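Local coordinates for protein Endonuclease/exonuclease/phosphatase (PDB 3TEB) that probably cleaves nucleic acid phosphodiester bonds as a metal-dependent nuclease of the endonuclease/exonuclease/phosphatase family, at residues 209-213 / 224-229; 21-26 / 251-255. Numbering follows the deposited sequence.

In the fold
Four segments of one DNase I-like fold appear here, in chain order 21-26, 209-213, 224-229 and 251-255, so the hairpin of contact 1 falls wholly between the two halves of contact 2. The centres are about 18 Å apart and the nearest atoms about 7 Å, without touching. Contact 1 pairs strand 212-213 with the start of strand 225-233 in one sheet. Contact 2 sets helix 19-33 against the loop between strands 239-245 and 259-264 of the other. Both lie near the metal site, contact 1 closer: Asp256, a magnesium ligand, directly follows 251-255, and the next residue, His257, hydrogen-bonds to Asp229 of contact 1.

Contact 1: 209-213 / 224-229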
# COMPACT_ATOMS: atom_id res chain seq x y z
N GLY A 209 -15.97 -3.07 -5.55
CA GLY A 209 -14.72 -2.36 -5.38
C GLY A 209 -14.61 -1.42 -4.19
O GLY A 209 -13.60 -0.74 -4.04
N ILE A 210 -15.64 -1.38 -3.35
CA ILE A 210 -15.68 -0.53 -2.15
C ILE A 210 -14.56 -0.88 -1.17
O ILE A 210 -14.44 -2.04 -0.77
CB ILE A 210 -17.07 -0.65 -1.46
CG1 ILE A 210 -18.19 -0.20 -2.41
CG2 ILE A 210 -17.14 0.11 -0.12
CD1 ILE A 210 -17.95 1.17 -3.07
N THR A 211 -13.75 0.11 -0.78
CA THR A 211 -12.66 -0.12 0.19
C THR A 211 -12.84 0.51 1.57
O THR A 211 -12.17 0.13 2.52
CB THR A 211 -11.25 0.29 -0.35
OG1 THR A 211 -11.26 1.66 -0.78
CG2 THR A 211 -10.83 -0.60 -1.48
N VAL A 212 -13.73 1.49 1.67
CA VAL A 212 -14.06 2.09 2.96
C VAL A 212 -15.57 2.08 3.10
O VAL A 212 -16.28 2.49 2.18
CB VAL A 212 -13.54 3.54 3.07
CG1 VAL A 212 -13.84 4.11 4.45
CG2 VAL A 212 -12.06 3.58 2.80
N ASP A 213 -16.05 1.60 4.24
CA ASP A 213 -17.48 1.53 4.52
C ASP A 213 -17.71 2.12 5.91
O ASP A 213 -17.12 1.67 6.88
CB ASP A 213 -17.93 0.07 4.47
CG ASP A 213 -19.45 -0.11 4.58
OD1 ASP A 213 -20.14 0.71 5.22
OD2 ASP A 213 -19.94 -1.12 4.03
N ALA A 224 -22.31 6.36 2.29
CA ALA A 224 -20.96 6.37 2.85
C ALA A 224 -20.11 5.17 2.40
O ALA A 224 -19.34 4.61 3.19
CB ALA A 224 -21.04 6.44 4.38
N LYS A 225 -20.26 4.77 1.14
CA LYS A 225 -19.46 3.70 0.57
C LYS A 225 -18.49 4.25 -0.48
O LYS A 225 -18.90 4.87 -1.45
CB LYS A 225 -20.35 2.60 -0.00
CG LYS A 225 -21.01 1.72 1.06
CD LYS A 225 -20.97 0.25 0.66
CE LYS A 225 -22.16 -0.16 -0.20
NZ LYS A 225 -23.22 -0.76 0.64
N LYS A 226 -17.20 4.01 -0.27
CA LYS A 226 -16.18 4.67 -1.08
C LYS A 226 -15.13 3.71 -1.63
O LYS A 226 -14.93 2.60 -1.12
CB LYS A 226 -15.50 5.78 -0.28
CG LYS A 226 -16.38 6.95 0.14
CD LYS A 226 -15.52 8.00 0.84
CE LYS A 226 -16.21 9.34 1.00
NZ LYS A 226 -16.80 9.48 2.36
N ARG A 227 -14.46 4.14 -2.69
CA ARG A 227 -13.31 3.44 -3.22
C ARG A 227 -12.13 4.42 -3.18
O ARG A 227 -12.00 5.29 -4.04
CB ARG A 227 -13.59 2.92 -4.62
CG ARG A 227 -12.55 1.96 -5.16
CD ARG A 227 -12.99 1.32 -6.45
NE ARG A 227 -11.97 1.49 -7.48
CZ ARG A 227 -12.17 2.09 -8.65
NH1 ARG A 227 -13.37 2.54 -8.98
NH2 ARG A 227 -11.17 2.21 -9.49
N LEU A 228 -11.30 4.28 -2.14
CA LEU A 228 -10.24 5.22 -1.84
C LEU A 228 -8.85 4.64 -2.08
O LEU A 228 -7.87 5.38 -2.23
CB LEU A 228 -10.33 5.63 -0.38
CG LEU A 228 -11.48 6.50 0.11
CD1 LEU A 228 -11.13 7.00 1.50
CD2 LEU A 228 -11.74 7.68 -0.82
N ASP A 229 -8.78 3.31 -2.07
CA ASP A 229 -7.53 2.58 -2.25
C ASP A 229 -7.45 2.06 -3.68
O ASP A 229 -8.48 1.74 -4.29
CB ASP A 229 -7.48 1.40 -1.27
CG ASP A 229 -7.51 1.84 0.20
OD1 ASP A 229 -8.62 2.16 0.71
OD2 ASP A 229 -6.44 1.82 0.85
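Thr211 is the side chain to look at first. In its p rotamer (chi1 55°), OG1 accepts a hydrogen bond from Leu228 N at 3.0 Å and donates one to Asp229 OD1 at 3.1 Å, so a single hydroxyl ties the loop before strand 212-213 to segment 224-229. The backbone forms an antiparallel hairpin opened by a classic beta bulge: Thr211 N and Val212 N both reach Lys226 O, at 2.8 and 3.2 Å, and Lys226 N returns a bond to Val212 O at 3.0 Å. Asp213 and Lys225 follow as a non-hydrogen-bonded pair.

Side chains alternate accordingly. Val212, chi1 t, shares its face with Lys226 and sets CG2 3.8 Å from CD1 of Leu228, whose m,t rotamer brings it there. On the other face the Lys225 stem lies beside Ile210 and Asp213: its CD is 3.9 Å from Ile210 CG2 and 3.8 Å from Asp213 OD2, while Asp213 OD1 bonds to Ser215. At the other end Gly209, with positive phi, puts its O 3.1 Å from Arg227 CG; a beta carbon on it would crowd Arg227 CD. Arg227, t at chi1 and chi2, goes on to a salt bridge with Asp198.

Asp229, chi1 m, also hydrogen-bonds through OD1 to His257 ND1, next to the magnesium ligand Asp256. An aspartate-histidine pair of this kind is a hallmark of the family's active site. The chemistry implies that Thr211, by bonding to the same carboxylate oxygen, links the bulged hairpin directly to that pair.

Contact 2: 21-26 / 251-255; sequences EKIDIL and KEIVS
Build 21-26 as regular alpha helix, in the first half of helix 19-33, with Ile25 N bonded to Glu21 O (2.8 Å) and Leu26 N to Lys22 O (3.0 Å). The facing 251-255 is an irregular loop: phi is positive at Lys251 (78°), Glu252 and Ile253 are extended (-64/154 and -68/132), Val254 turns at -123/-4, and Ser255 is extended again. The closest backbone approach is Lys22 CA to Val254 CA, 4.7 Å.

Glu21, chi1 t, comes in at the margin, its OE2 4.3 Å from Glu252 OE2. Lys22 (m,t,t,t) points its CA-CB bond at the loop and runs out along it, with CG 3.6 Å from Ile253 O; its NZ ends on Glu16 and on Glu17 O. Ile23 turns away, toward Tyr61 of helix 61-69. Ile25 (m,m) points at the loop, CB 3.7 Å from Val254 CG1 and CD1 3.3 Å from Glu252 OE1. Leu26 closes the turn, with N 4.1 Å from Val254 CG1 and its side chain lodged among Phe246, Tyr61 and Leu65.

Val254, chi1 m, is thus the central apolar contact: its CG1 also lies 3.4 Å from Lys22 O, between Lys22 and Ile25. Here a sheet-covering helix meets the loop that delivers this family's Ser-Asp-His sequence, where Asp256 binds magnesium and Ser255 OG bonds to Asn10 O. Farther along the helix, Glu32 makes a long, weak ion pair with Lys251. Between these two segments, without hydrogen bond or salt bridge and with two like-charged glutamates, the contact rests on van der Waals fit around Val254.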
# COMPACT_ATOMS: atom_id res chain seq x y z
N GLU A 21 -5.56 -10.03 17.33
CA GLU A 21 -6.33 -10.94 16.50
C GLU A 21 -6.32 -10.47 15.05
O GLU A 21 -6.20 -11.26 14.14
CB GLU A 21 -7.76 -11.07 17.01
CG GLU A 21 -8.35 -12.43 16.64
CD GLU A 21 -9.89 -12.48 16.65
OE1 GLU A 21 -10.54 -11.92 17.60
OE2 GLU A 21 -10.46 -13.12 15.71
N LYS A 22 -6.44 -9.16 14.85
CA LYS A 22 -6.46 -8.59 13.52
C LYS A 22 -5.14 -8.81 12.77
O LYS A 22 -5.14 -9.22 11.60
CB LYS A 22 -6.83 -7.11 13.58
CG LYS A 22 -8.32 -6.89 13.74
CD LYS A 22 -8.64 -5.46 14.10
CE LYS A 22 -10.14 -5.25 14.09
NZ LYS A 22 -10.58 -3.96 14.74
N ILE A 23 -4.01 -8.56 13.46
CA ILE A 23 -2.70 -8.97 12.94
C ILE A 23 -2.73 -10.46 12.58
O ILE A 23 -2.35 -10.83 11.47
CB ILE A 23 -1.56 -8.71 13.95
CG1 ILE A 23 -1.26 -7.23 14.03
CG2 ILE A 23 -0.30 -9.46 13.55
CD1 ILE A 23 -0.43 -6.84 15.24
N ASP A 24 -3.22 -11.30 13.48
CA ASP A 24 -3.24 -12.72 13.22
C ASP A 24 -4.04 -13.09 11.97
O ASP A 24 -3.58 -13.90 11.18
CB ASP A 24 -3.75 -13.47 14.44
CG ASP A 24 -3.24 -14.89 14.48
OD1 ASP A 24 -2.00 -15.06 14.62
OD2 ASP A 24 -4.08 -15.83 14.39
N ILE A 25 -5.23 -12.49 11.80
CA ILE A 25 -6.04 -12.66 10.60
C ILE A 25 -5.21 -12.31 9.36
O ILE A 25 -5.17 -13.06 8.38
CB ILE A 25 -7.25 -11.69 10.55
CG1 ILE A 25 -8.07 -11.67 11.86
CG2 ILE A 25 -8.07 -11.93 9.29
CD1 ILE A 25 -9.17 -12.65 11.93
N LEU A 26 -4.57 -11.15 9.39
CA LEU A 26 -3.79 -10.68 8.26
C LEU A 26 -2.69 -11.67 7.93
O LEU A 26 -2.57 -12.10 6.80
CB LEU A 26 -3.21 -9.31 8.56
CG LEU A 26 -2.36 -8.55 7.54
CD1 LEU A 26 -3.00 -8.51 6.15
CD2 LEU A 26 -2.18 -7.14 8.11
N LYS A 251 -13.09 -12.63 3.95
CA LYS A 251 -12.20 -12.51 5.13
C LYS A 251 -12.58 -11.41 6.13
O LYS A 251 -13.12 -10.37 5.75
CB LYS A 251 -10.74 -12.35 4.70
CG LYS A 251 -9.87 -13.56 4.92
CD LYS A 251 -10.04 -14.60 3.84
CE LYS A 251 -9.28 -15.85 4.23
NZ LYS A 251 -9.76 -17.02 3.46
N GLU A 252 -12.27 -11.66 7.41
CA GLU A 252 -12.58 -10.72 8.51
C GLU A 252 -11.88 -9.34 8.46
O GLU A 252 -10.80 -9.22 7.89
CB GLU A 252 -12.29 -11.39 9.85
CG GLU A 252 -13.23 -12.54 10.16
CD GLU A 252 -12.67 -13.49 11.21
OE1 GLU A 252 -11.78 -14.32 10.88
OE2 GLU A 252 -13.13 -13.43 12.37
N ILE A 253 -12.49 -8.32 9.07
CA ILE A 253 -11.96 -6.94 9.06
C ILE A 253 -10.67 -6.80 9.89
O ILE A 253 -10.61 -7.29 11.01
CB ILE A 253 -13.06 -5.93 9.54
CG1 ILE A 253 -14.00 -5.59 8.39
CG2 ILE A 253 -12.46 -4.64 10.08
CD1 ILE A 253 -15.15 -4.63 8.76
N VAL A 254 -9.63 -6.16 9.34
CA VAL A 254 -8.36 -5.98 10.08
C VAL A 254 -7.92 -4.53 10.23
O VAL A 254 -6.91 -4.24 10.88
CB VAL A 254 -7.19 -6.77 9.45
CG1 VAL A 254 -7.53 -8.25 9.36
CG2 VAL A 254 -6.81 -6.21 8.08
N SER A 255 -8.68 -3.62 9.64
CA SER A 255 -8.35 -2.21 9.69
C SER A 255 -9.61 -1.34 9.60
O SER A 255 -10.73 -1.85 9.70
CB SER A 255 -7.40 -1.89 8.56
OG SER A 255 -7.03 -0.53 8.59